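Local coordinates for N2152 (Neocallimastix frontalis, PDB 5U22), which probably hydrolyses arabinosyl substrates as a rumen fungal glycoside hydrolase of family 39, built from a TIM barrel and a beta sandwich, at residues Ile210-Leu215 with Ser222-Ser227; Asn245-Glu250 with Gly266-Tyr271; Asn138-Glu143 with Lys272-Met277. All coordinates share one frame; numbering follows the deposited sequence.

Contact 1: residues Ile210-Leu215 with Ser222-Ser227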
loop_
_atom_site.group_PDB
_atom_site.type_symbol
_atom_site.label_atom_id
_atom_site.label_comp_id
_atom_site.label_asym_id
_atom_site.label_seq_id
_atom_site.Cartn_x
_atom_site.Cartn_y
_atom_site.Cartn_z
ATOM N N ILE A 210 0.403 10.979 -8.066
ATOM C CA ILE A 210 0.867 10.112 -9.145
ATOM C C ILE A 210 0.602 8.665 -8.754
ATOM O O ILE A 210 0.799 8.270 -7.601
ATOM C CB ILE A 210 2.359 10.363 -9.439
ATOM C CG1 ILE A 210 2.770 9.774 -10.793
ATOM C CG2 ILE A 210 3.251 9.812 -8.323
ATOM C CD1 ILE A 210 2.237 10.583 -11.981
ATOM N N ALA A 211 0.134 7.863 -9.708
ATOM C CA ALA A 211 -0.291 6.506 -9.411
ATOM C C ALA A 211 0.244 5.540 -10.454
ATOM O O ALA A 211 0.168 5.806 -11.657
ATOM C CB ALA A 211 -1.829 6.401 -9.388
ATOM N N TRP A 212 0.764 4.410 -9.983
ATOM C CA TRP A 212 0.982 3.252 -10.839
ATOM C C TRP A 212 0.929 2.006 -9.971
ATOM O O TRP A 212 0.800 2.087 -8.745
ATOM C CB TRP A 212 2.308 3.338 -11.603
ATOM C CG TRP A 212 3.582 3.245 -10.810
ATOM C CD1 TRP A 212 4.283 2.101 -10.496
ATOM C CD2 TRP A 212 4.351 4.342 -10.289
ATOM N NE1 TRP A 212 5.425 2.432 -9.796
ATOM C CE2 TRP A 212 5.492 3.795 -9.658
ATOM C CE3 TRP A 212 4.178 5.734 -10.290
ATOM C CZ2 TRP A 212 6.458 4.593 -9.022
ATOM C CZ3 TRP A 212 5.141 6.529 -9.677
ATOM C CH2 TRP A 212 6.271 5.953 -9.049
ATOM N N HIS A 213 1.038 0.852 -10.620
ATOM C CA HIS A 213 0.913 -0.437 -9.958
ATOM C C HIS A 213 2.258 -1.145 -9.922
ATOM O O HIS A 213 3.096 -0.967 -10.810
ATOM C CB HIS A 213 -0.120 -1.295 -10.674
ATOM C CG HIS A 213 -1.484 -0.688 -10.671
ATOM N ND1 HIS A 213 -2.507 -1.135 -11.480
ATOM C CD2 HIS A 213 -1.993 0.343 -9.952
ATOM C CE1 HIS A 213 -3.585 -0.404 -11.257
ATOM N NE2 HIS A 213 -3.298 0.505 -10.340
ATOM N N GLU A 214 2.461 -1.948 -8.878
ATOM C CA GLU A 214 3.677 -2.757 -8.727
ATOM C C GLU A 214 3.231 -4.199 -8.498
ATOM O O GLU A 214 3.200 -4.704 -7.370
ATOM C CB GLU A 214 4.579 -2.237 -7.595
ATOM C CG GLU A 214 5.199 -0.849 -7.860
ATOM C CD GLU A 214 6.329 -0.874 -8.893
ATOM O OE1 GLU A 214 6.525 -1.910 -9.582
ATOM O OE2 GLU A 214 7.031 0.161 -9.002
ATOM N N LEU A 215 2.897 -4.868 -9.599
ATOM C CA LEU A 215 2.365 -6.220 -9.556
ATOM C C LEU A 215 3.076 -7.129 -10.555
ATOM O O LEU A 215 2.607 -8.240 -10.806
ATOM C CB LEU A 215 0.847 -6.194 -9.809
ATOM C CG LEU A 215 0.337 -5.289 -10.940
ATOM C CD1 LEU A 215 0.690 -5.830 -12.345
ATOM C CD2 LEU A 215 -1.171 -5.110 -10.797
ATOM N N SER A 222 11.976 -0.283 -6.145
ATOM C CA SER A 222 12.707 0.869 -5.624
ATOM C C SER A 222 13.304 1.709 -6.749
ATOM O O SER A 222 13.330 2.945 -6.662
ATOM C CB SER A 222 13.796 0.405 -4.656
ATOM O OG SER A 222 13.182 -0.202 -3.532
ATOM N N SER A 223 13.788 1.056 -7.812
ATOM C CA SER A 223 14.342 1.796 -8.943
ATOM C C SER A 223 13.279 2.645 -9.629
ATOM O O SER A 223 13.606 3.671 -10.239
ATOM C CB SER A 223 14.975 0.833 -9.945
ATOM O OG SER A 223 13.974 0.129 -10.669
ATOM N N HIS A 224 12.009 2.232 -9.547
ATOM C CA HIS A 224 10.930 3.020 -10.132
ATOM C C HIS A 224 10.720 4.318 -9.366
ATOM O O HIS A 224 10.507 5.372 -9.973
ATOM C CB HIS A 224 9.640 2.197 -10.159
ATOM C CG HIS A 224 9.760 0.932 -10.948
ATOM N ND1 HIS A 224 8.948 -0.163 -10.731
ATOM C CD2 HIS A 224 10.617 0.579 -11.935
ATOM C CE1 HIS A 224 9.299 -1.137 -11.556
ATOM N NE2 HIS A 224 10.307 -0.710 -12.299
ATOM N N PHE A 225 10.769 4.262 -8.029
ATOM C CA PHE A 225 10.680 5.484 -7.241
ATOM C C PHE A 225 11.829 6.430 -7.572
ATOM O O PHE A 225 11.618 7.638 -7.727
ATOM C CB PHE A 225 10.673 5.159 -5.740
ATOM C CG PHE A 225 9.528 4.286 -5.312
ATOM C CD1 PHE A 225 8.254 4.475 -5.838
ATOM C CD2 PHE A 225 9.737 3.252 -4.407
ATOM C CE1 PHE A 225 7.207 3.667 -5.456
ATOM C CE2 PHE A 225 8.709 2.442 -4.017
ATOM C CZ PHE A 225 7.427 2.641 -4.552
ATOM N N ARG A 226 13.051 5.899 -7.688
ATOM C CA ARG A 226 14.195 6.748 -8.017
ATOM C C ARG A 226 14.059 7.342 -9.414
ATOM O O ARG A 226 14.343 8.527 -9.625
ATOM C CB ARG A 226 15.499 5.956 -7.884
ATOM C CG ARG A 226 15.734 5.441 -6.451
ATOM C CD ARG A 226 17.144 4.882 -6.264
ATOM N NE ARG A 226 17.450 3.763 -7.158
ATOM C CZ ARG A 226 17.262 2.479 -6.853
ATOM N NH1 ARG A 226 16.740 2.135 -5.678
ATOM N NH2 ARG A 226 17.585 1.535 -7.731
ATOM N N SER A 227 13.630 6.527 -10.381
ATOM C CA SER A 227 13.385 7.023 -11.731
ATOM C C SER A 227 12.333 8.121 -11.719
ATOM O O SER A 227 12.526 9.198 -12.300
ATOM C CB SER A 227 12.943 5.874 -12.643
ATOM O OG SER A 227 12.436 6.378 -13.878
#
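E214, just beyond strand 209-212, faces H224 in the first turn of helix 221-235, their CA atoms 9.4 Å apart, a gap that the side chains must fill. The main link is a His-carboxylate hydrogen bond: H224 ND1 donates to E214 OE2 over 2.6 Å, nearly straight at 164°. The donor arrives on the syn lone pair of OE2, the side of the other carboxylate oxygen, and the carboxylate lies almost coplanar with the imidazole. A bend at chi2 turns the E214 chain back along its own segment, which brings OE2 within 2.9 Å of W212 NE1 as well. That second donor comes from above the carboxylate, 54° out of its plane, while OE2 sits exactly in the plane of the indole. Beside this polar knot, W212 CZ2 rests 3.7 Å from F225 CD1; the two rings meet rim to rim, neither over the face of the other, with planes at 44°. W212 CZ2 also approaches H224 CB at 4.1 Å, and Y188 stacks on the imidazole. The contact thus shows how one beta-alpha step of a TIM barrel can be closed by a carboxylate. Two N-H groups grip the same oxygen from different directions, which fixes the rotation of the carboxylate and would probably stabilise its ionised form, while the negative charge in turn would polarise the imidazole of H224.

Contact 2: residues Asn245-Glu250 with Gly266-Tyr271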
loop_
_atom_site.group_PDB
_atom_site.type_symbol
_atom_site.label_atom_id
_atom_site.label_comp_id
_atom_site.label_asym_id
_atom_site.label_seq_id
_atom_site.Cartn_x
_atom_site.Cartn_y
_atom_site.Cartn_z
ATOM N N ASN A 245 -1.307 1.985 -5.981
ATOM C CA ASN A 245 -2.608 1.578 -5.478
ATOM C C ASN A 245 -3.015 0.187 -5.932
ATOM O O ASN A 245 -4.173 -0.195 -5.741
ATOM C CB ASN A 245 -3.691 2.631 -5.798
ATOM C CG ASN A 245 -3.820 2.958 -7.274
ATOM O OD1 ASN A 245 -3.404 2.187 -8.141
ATOM N ND2 ASN A 245 -4.435 4.102 -7.567
ATOM N N GLU A 246 -2.073 -0.585 -6.480
ATOM C CA GLU A 246 -2.135 -2.048 -6.507
ATOM C C GLU A 246 -0.716 -2.567 -6.362
ATOM O O GLU A 246 0.157 -2.159 -7.130
ATOM C CB GLU A 246 -2.746 -2.587 -7.809
ATOM C CG GLU A 246 -4.226 -2.185 -8.022
ATOM C CD GLU A 246 -4.824 -2.852 -9.239
ATOM O OE1 GLU A 246 -4.385 -3.976 -9.543
ATOM O OE2 GLU A 246 -5.715 -2.254 -9.888
ATOM N N TYR A 247 -0.474 -3.459 -5.397
ATOM C CA TYR A 247 0.852 -4.064 -5.292
ATOM C C TYR A 247 0.768 -5.518 -4.857
ATOM O O TYR A 247 -0.062 -5.880 -4.020
ATOM C CB TYR A 247 1.777 -3.296 -4.323
ATOM C CG TYR A 247 1.440 -3.315 -2.836
ATOM C CD1 TYR A 247 0.752 -2.257 -2.245
ATOM C CD2 TYR A 247 1.888 -4.341 -2.009
ATOM C CE1 TYR A 247 0.473 -2.250 -0.884
ATOM C CE2 TYR A 247 1.608 -4.348 -0.657
ATOM C CZ TYR A 247 0.912 -3.302 -0.096
ATOM O OH TYR A 247 0.647 -3.305 1.251
ATOM N N CYS A 248 1.661 -6.338 -5.410
ATOM C CA CYS A 248 1.696 -7.770 -5.124
ATOM C C CYS A 248 2.974 -8.341 -5.706
ATOM O O CYS A 248 3.493 -7.824 -6.696
ATOM C CB CYS A 248 0.484 -8.483 -5.737
ATOM S SG CYS A 248 0.244 -10.213 -5.251
ATOM N N ASP A 249 3.479 -9.400 -5.076
ATOM C CA ASP A 249 4.521 -10.204 -5.695
ATOM C C ASP A 249 4.070 -10.668 -7.076
ATOM O O ASP A 249 2.872 -10.791 -7.346
ATOM C CB ASP A 249 4.832 -11.424 -4.819
ATOM C CG ASP A 249 6.021 -12.203 -5.327
ATOM O OD1 ASP A 249 7.154 -11.769 -5.054
ATOM O OD2 ASP A 249 5.831 -13.221 -6.025
ATOM N N GLU A 250 5.042 -10.937 -7.958
ATOM C CA GLU A 250 4.715 -11.453 -9.287
ATOM C C GLU A 250 3.831 -12.694 -9.215
ATOM O O GLU A 250 2.968 -12.893 -10.081
ATOM C CB GLU A 250 6.000 -11.758 -10.072
ATOM C CG GLU A 250 6.921 -12.830 -9.449
ATOM C CD GLU A 250 8.387 -12.641 -9.838
ATOM O OE1 GLU A 250 8.962 -11.596 -9.468
ATOM O OE2 GLU A 250 8.961 -13.523 -10.522
ATOM N N GLY A 266 8.539 -2.202 3.617
ATOM C CA GLY A 266 9.836 -1.591 3.859
ATOM C C GLY A 266 10.223 -0.585 2.791
ATOM O O GLY A 266 10.676 0.522 3.100
ATOM N N ARG A 267 10.014 -0.939 1.519
ATOM C CA ARG A 267 10.476 -0.070 0.440
ATOM C C ARG A 267 9.557 1.129 0.254
ATOM O O ARG A 267 10.041 2.246 0.045
ATOM C CB ARG A 267 10.631 -0.888 -0.850
ATOM C CG ARG A 267 11.771 -1.900 -0.740
ATOM C CD ARG A 267 11.717 -3.019 -1.773
ATOM N NE ARG A 267 12.504 -4.167 -1.320
ATOM C CZ ARG A 267 12.778 -5.237 -2.059
ATOM N NH1 ARG A 267 12.338 -5.314 -3.313
ATOM N NH2 ARG A 267 13.492 -6.235 -1.540
ATOM N N PHE A 268 8.237 0.936 0.364
ATOM C CA PHE A 268 7.324 2.081 0.353
ATOM C C PHE A 268 7.675 3.075 1.451
ATOM O O PHE A 268 7.677 4.292 1.224
ATOM C CB PHE A 268 5.870 1.624 0.522
ATOM C CG PHE A 268 5.302 0.885 -0.666
ATOM C CD1 PHE A 268 6.094 0.552 -1.752
ATOM C CD2 PHE A 268 3.962 0.525 -0.682
ATOM C CE1 PHE A 268 5.568 -0.144 -2.836
ATOM C CE2 PHE A 268 3.423 -0.151 -1.768
ATOM C CZ PHE A 268 4.237 -0.494 -2.850
ATOM N N GLU A 269 7.952 2.579 2.660
ATOM C CA GLU A 269 8.322 3.486 3.739
ATOM C C GLU A 269 9.662 4.152 3.454
ATOM O O GLU A 269 9.837 5.346 3.719
ATOM C CB GLU A 269 8.368 2.742 5.070
ATOM C CG GLU A 269 7.004 2.239 5.565
ATOM C CD GLU A 269 6.116 3.346 6.136
ATOM O OE1 GLU A 269 6.593 4.504 6.292
ATOM O OE2 GLU A 269 4.939 3.043 6.423
ATOM N N ARG A 270 10.611 3.403 2.892
ATOM C CA ARG A 270 11.933 3.963 2.612
ATOM C C ARG A 270 11.847 5.147 1.656
ATOM O O ARG A 270 12.595 6.122 1.792
ATOM C CB ARG A 270 12.839 2.874 2.040
ATOM C CG ARG A 270 14.243 3.326 1.668
ATOM C CD ARG A 270 15.154 2.105 1.420
ATOM N NE ARG A 270 15.137 1.168 2.552
ATOM C CZ ARG A 270 14.743 -0.104 2.468
ATOM N NH1 ARG A 270 14.355 -0.627 1.304
ATOM N NH2 ARG A 270 14.741 -0.865 3.549
ATOM N N TYR A 271 10.936 5.089 0.691
ATOM C CA TYR A 271 10.815 6.133 -0.318
ATOM C C TYR A 271 9.648 7.074 -0.046
ATOM O O TYR A 271 9.297 7.886 -0.912
ATOM C CB TYR A 271 10.718 5.500 -1.710
ATOM C CG TYR A 271 12.060 4.941 -2.137
ATOM C CD1 TYR A 271 13.001 5.759 -2.744
ATOM C CD2 TYR A 271 12.406 3.618 -1.876
ATOM C CE1 TYR A 271 14.246 5.264 -3.122
ATOM C CE2 TYR A 271 13.645 3.120 -2.239
ATOM C CZ TYR A 271 14.557 3.946 -2.863
ATOM O OH TYR A 271 15.787 3.453 -3.220
#
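Y247 meets F268 in a T-shaped stack, so the tyrosine is best followed outward from its backbone. CB already has F268 CZ at 4.0 Å. With chi1 at 68°, CG stands between the backbone N and the carbonyl carbon, and this turn presents one face of the ring to helix 258-270. CG lies 3.9 Å from F268 CE2. The approach tightens at CD1, only 3.4 Å from the same CE2, and relaxes again at CE1, 3.7 Å from it. The phenylalanine therefore enters edge first, its CE2-CZ rim set over the CG-CD1-CE1 side of the tyrosine face, with the centroids 5.0 Å apart and the planes at 81°. This is an instructive piece of beta-alpha-beta architecture: strand 242-247, helix 258-270 and strand 275-278 form a beta-alpha-beta unit of the TIM barrel, and the two rings join the end of its first strand to the last turn of its helix. The edge-to-face arrangement sets the C-H rim of F268 against the pi cloud of Y247. Beyond the stack, the tyrosine OH turns to polar partners elsewhere, hydrogen-bonding to A40 O and to the hydroxyl of Y306, while F268 also rests on V221 of the preceding helix.

Contact 3: residues Asn138-Glu143 with Lys272-Met277; sequences NFYGNE and KVDSGM
Y140 reaches from the start of strand 139-143 to D274 and S275, and its hydroxyl does nearly all the touching. The second segment begins at K272, whose positive phi makes it the C-prime residue of a Schellman motif: K272 N bonds to E269 O and V273 N to F268 O, ending helix 258-270 and sending the chain toward its next strand. D274 follows, its CG anti to the backbone N (chi1 -169°), which turns OD2 toward the hydroxyl end of Y140, the two side chains coming from opposite directions. Y140 OH donates to D274 OD2 at 2.4 Å, a very short bond whose exact length deserves reserve. OD2 lies at the edge of the tyrosine ring, near its plane, and ring and carboxylate are nearly coplanar, 12° apart. Next comes S275, with OG 2.8 Å from Y140 OH; this second bond is weak, its proton not settled, since the stronger partner of S275 OG is T243 OG1. A phenylalanine in place of Y140 would probably leave D274 OD2 without the proton it accepts and take a neighbour from S275 OG. After G276, M277 carries the strand onward and packs against T243 and N245 of the adjoining strand. Strands 139-143 and 275-278 are not neighbours: three others separate them in the parallel sheet, yet one tyrosine spans the gap between their N-terminal ends. Such a bridge is possible because the sheet curls into the closed TIM barrel, whose interior it crosses near the N-terminal ends of the strands.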
loop_
_atom_site.group_PDB
_atom_site.type_symbol
_atom_site.label_atom_id
_atom_site.label_comp_id
_atom_site.label_asym_id
_atom_site.label_seq_id
_atom_site.Cartn_x
_atom_site.Cartn_y
_atom_site.Cartn_z
ATOM N N ASN A 138 -13.922 11.921 3.255
ATOM C CA ASN A 138 -12.802 11.006 3.448
ATOM C C ASN A 138 -12.424 10.264 2.172
ATOM O O ASN A 138 -11.890 9.147 2.236
ATOM C CB ASN A 138 -13.089 10.026 4.590
ATOM C CG ASN A 138 -14.352 9.211 4.384
ATOM O OD1 ASN A 138 -15.214 9.559 3.580
ATOM N ND2 ASN A 138 -14.471 8.110 5.129
ATOM N N PHE A 139 -12.681 10.855 1.011
ATOM C CA PHE A 139 -12.132 10.314 -0.217
ATOM C C PHE A 139 -10.707 10.815 -0.406
ATOM O O PHE A 139 -10.362 11.937 -0.024
ATOM C CB PHE A 139 -12.990 10.703 -1.420
ATOM C CG PHE A 139 -14.433 10.348 -1.263
ATOM C CD1 PHE A 139 -14.865 9.045 -1.444
ATOM C CD2 PHE A 139 -15.364 11.326 -0.927
ATOM C CE1 PHE A 139 -16.211 8.719 -1.311
ATOM C CE2 PHE A 139 -16.699 11.007 -0.773
ATOM C CZ PHE A 139 -17.126 9.698 -0.970
ATOM N N TYR A 140 -9.878 9.948 -0.977
ATOM C CA TYR A 140 -8.483 10.254 -1.261
ATOM C C TYR A 140 -8.336 11.077 -2.532
ATOM O O TYR A 140 -7.434 11.921 -2.628
ATOM C CB TYR A 140 -7.725 8.940 -1.399
ATOM C CG TYR A 140 -6.217 8.997 -1.469
ATOM C CD1 TYR A 140 -5.462 9.578 -0.455
ATOM C CD2 TYR A 140 -5.541 8.401 -2.531
ATOM C CE1 TYR A 140 -4.066 9.572 -0.516
ATOM C CE2 TYR A 140 -4.162 8.392 -2.592
ATOM C CZ TYR A 140 -3.432 8.983 -1.594
ATOM O OH TYR A 140 -2.056 8.948 -1.674
ATOM N N GLY A 141 -9.195 10.827 -3.506
ATOM C CA GLY A 141 -9.165 11.566 -4.753
ATOM C C GLY A 141 -9.995 10.849 -5.791
ATOM O O GLY A 141 -10.479 9.734 -5.575
ATOM N N ASN A 142 -10.177 11.531 -6.920
ATOM C CA ASN A 142 -10.813 10.962 -8.106
ATOM C C ASN A 142 -9.742 10.395 -9.030
ATOM O O ASN A 142 -8.924 11.145 -9.571
ATOM C CB ASN A 142 -11.617 12.019 -8.870
ATOM C CG ASN A 142 -12.807 12.546 -8.093
ATOM O OD1 ASN A 142 -13.059 13.758 -8.052
ATOM N ND2 ASN A 142 -13.546 11.648 -7.482
ATOM N N GLU A 143 -9.768 9.085 -9.240
ATOM C CA GLU A 143 -8.808 8.410 -10.103
ATOM C C GLU A 143 -9.444 8.224 -11.475
ATOM O O GLU A 143 -10.483 7.570 -11.596
ATOM C CB GLU A 143 -8.399 7.072 -9.487
ATOM C CG GLU A 143 -7.304 6.340 -10.238
ATOM C CD GLU A 143 -7.003 4.976 -9.639
ATOM O OE1 GLU A 143 -7.787 4.501 -8.780
ATOM O OE2 GLU A 143 -5.980 4.378 -10.033
ATOM N N LYS A 272 9.060 7.000 1.144
ATOM C CA LYS A 272 8.036 7.950 1.582
ATOM C C LYS A 272 6.832 7.944 0.645
ATOM O O LYS A 272 6.247 8.985 0.333
ATOM C CB LYS A 272 8.621 9.351 1.737
ATOM C CG LYS A 272 9.761 9.391 2.763
ATOM C CD LYS A 272 10.276 10.803 3.007
ATOM C CE LYS A 272 11.772 10.882 2.780
ATOM N N VAL A 273 6.458 6.748 0.196
ATOM C CA VAL A 273 5.228 6.591 -0.568
ATOM C C VAL A 273 4.055 7.079 0.268
ATOM O O VAL A 273 3.973 6.822 1.475
ATOM C CB VAL A 273 5.065 5.121 -0.985
ATOM C CG1 VAL A 273 3.638 4.835 -1.435
ATOM C CG2 VAL A 273 6.041 4.804 -2.102
ATOM N N ASP A 274 3.142 7.808 -0.373
ATOM C CA ASP A 274 2.012 8.358 0.362
ATOM C C ASP A 274 1.006 7.273 0.731
ATOM O O ASP A 274 0.499 7.245 1.863
ATOM C CB ASP A 274 1.342 9.460 -0.457
ATOM C CG ASP A 274 0.351 10.244 0.352
ATOM O OD1 ASP A 274 0.778 10.928 1.304
ATOM O OD2 ASP A 274 -0.847 10.182 0.034
ATOM N N SER A 275 0.687 6.383 -0.209
ATOM C CA SER A 275 -0.243 5.297 0.065
ATOM C C SER A 275 0.065 4.128 -0.849
ATOM O O SER A 275 0.540 4.305 -1.969
ATOM C CB SER A 275 -1.706 5.725 -0.124
ATOM O OG SER A 275 -1.985 6.123 -1.462
ATOM N N GLY A 276 -0.206 2.924 -0.351
ATOM C CA GLY A 276 -0.099 1.730 -1.165
ATOM C C GLY A 276 -1.269 0.809 -0.889
ATOM O O GLY A 276 -1.691 0.691 0.265
ATOM N N MET A 277 -1.818 0.173 -1.924
ATOM C CA MET A 277 -2.949 -0.736 -1.778
ATOM C C MET A 277 -2.596 -2.104 -2.339
ATOM O O MET A 277 -2.082 -2.207 -3.453
ATOM C CB MET A 277 -4.194 -0.210 -2.500
ATOM C CG MET A 277 -5.005 0.795 -1.714
ATOM S SD MET A 277 -5.056 2.441 -2.431
ATOM C CE MET A 277 -3.394 2.880 -2.130
#

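How the contacts relate
All three contacts are buried, and all reach the same parallel sheet, but they use it differently. Contacts 1 and 2 each tie a strand to the helix that follows it, in consecutive beta-alpha steps, and their strands are neighbours: E214 N is probably hydrogen-bonded to E246 O at 2.9 Å. Contact 3 instead joins two strands far apart in the sheet. Chemistry follows place: a His-carboxylate hydrogen bond with aromatic packing beside it near the partly exposed H224, purely aromatic packing nearest the centre of the chain, and a hydroxyl-carboxylate bridge inside the barrel. The contacts also touch one another, N245 ND2 lying 2.9 Å from E143 OE2 and F225 CZ 3.5 Å from V273 CG2.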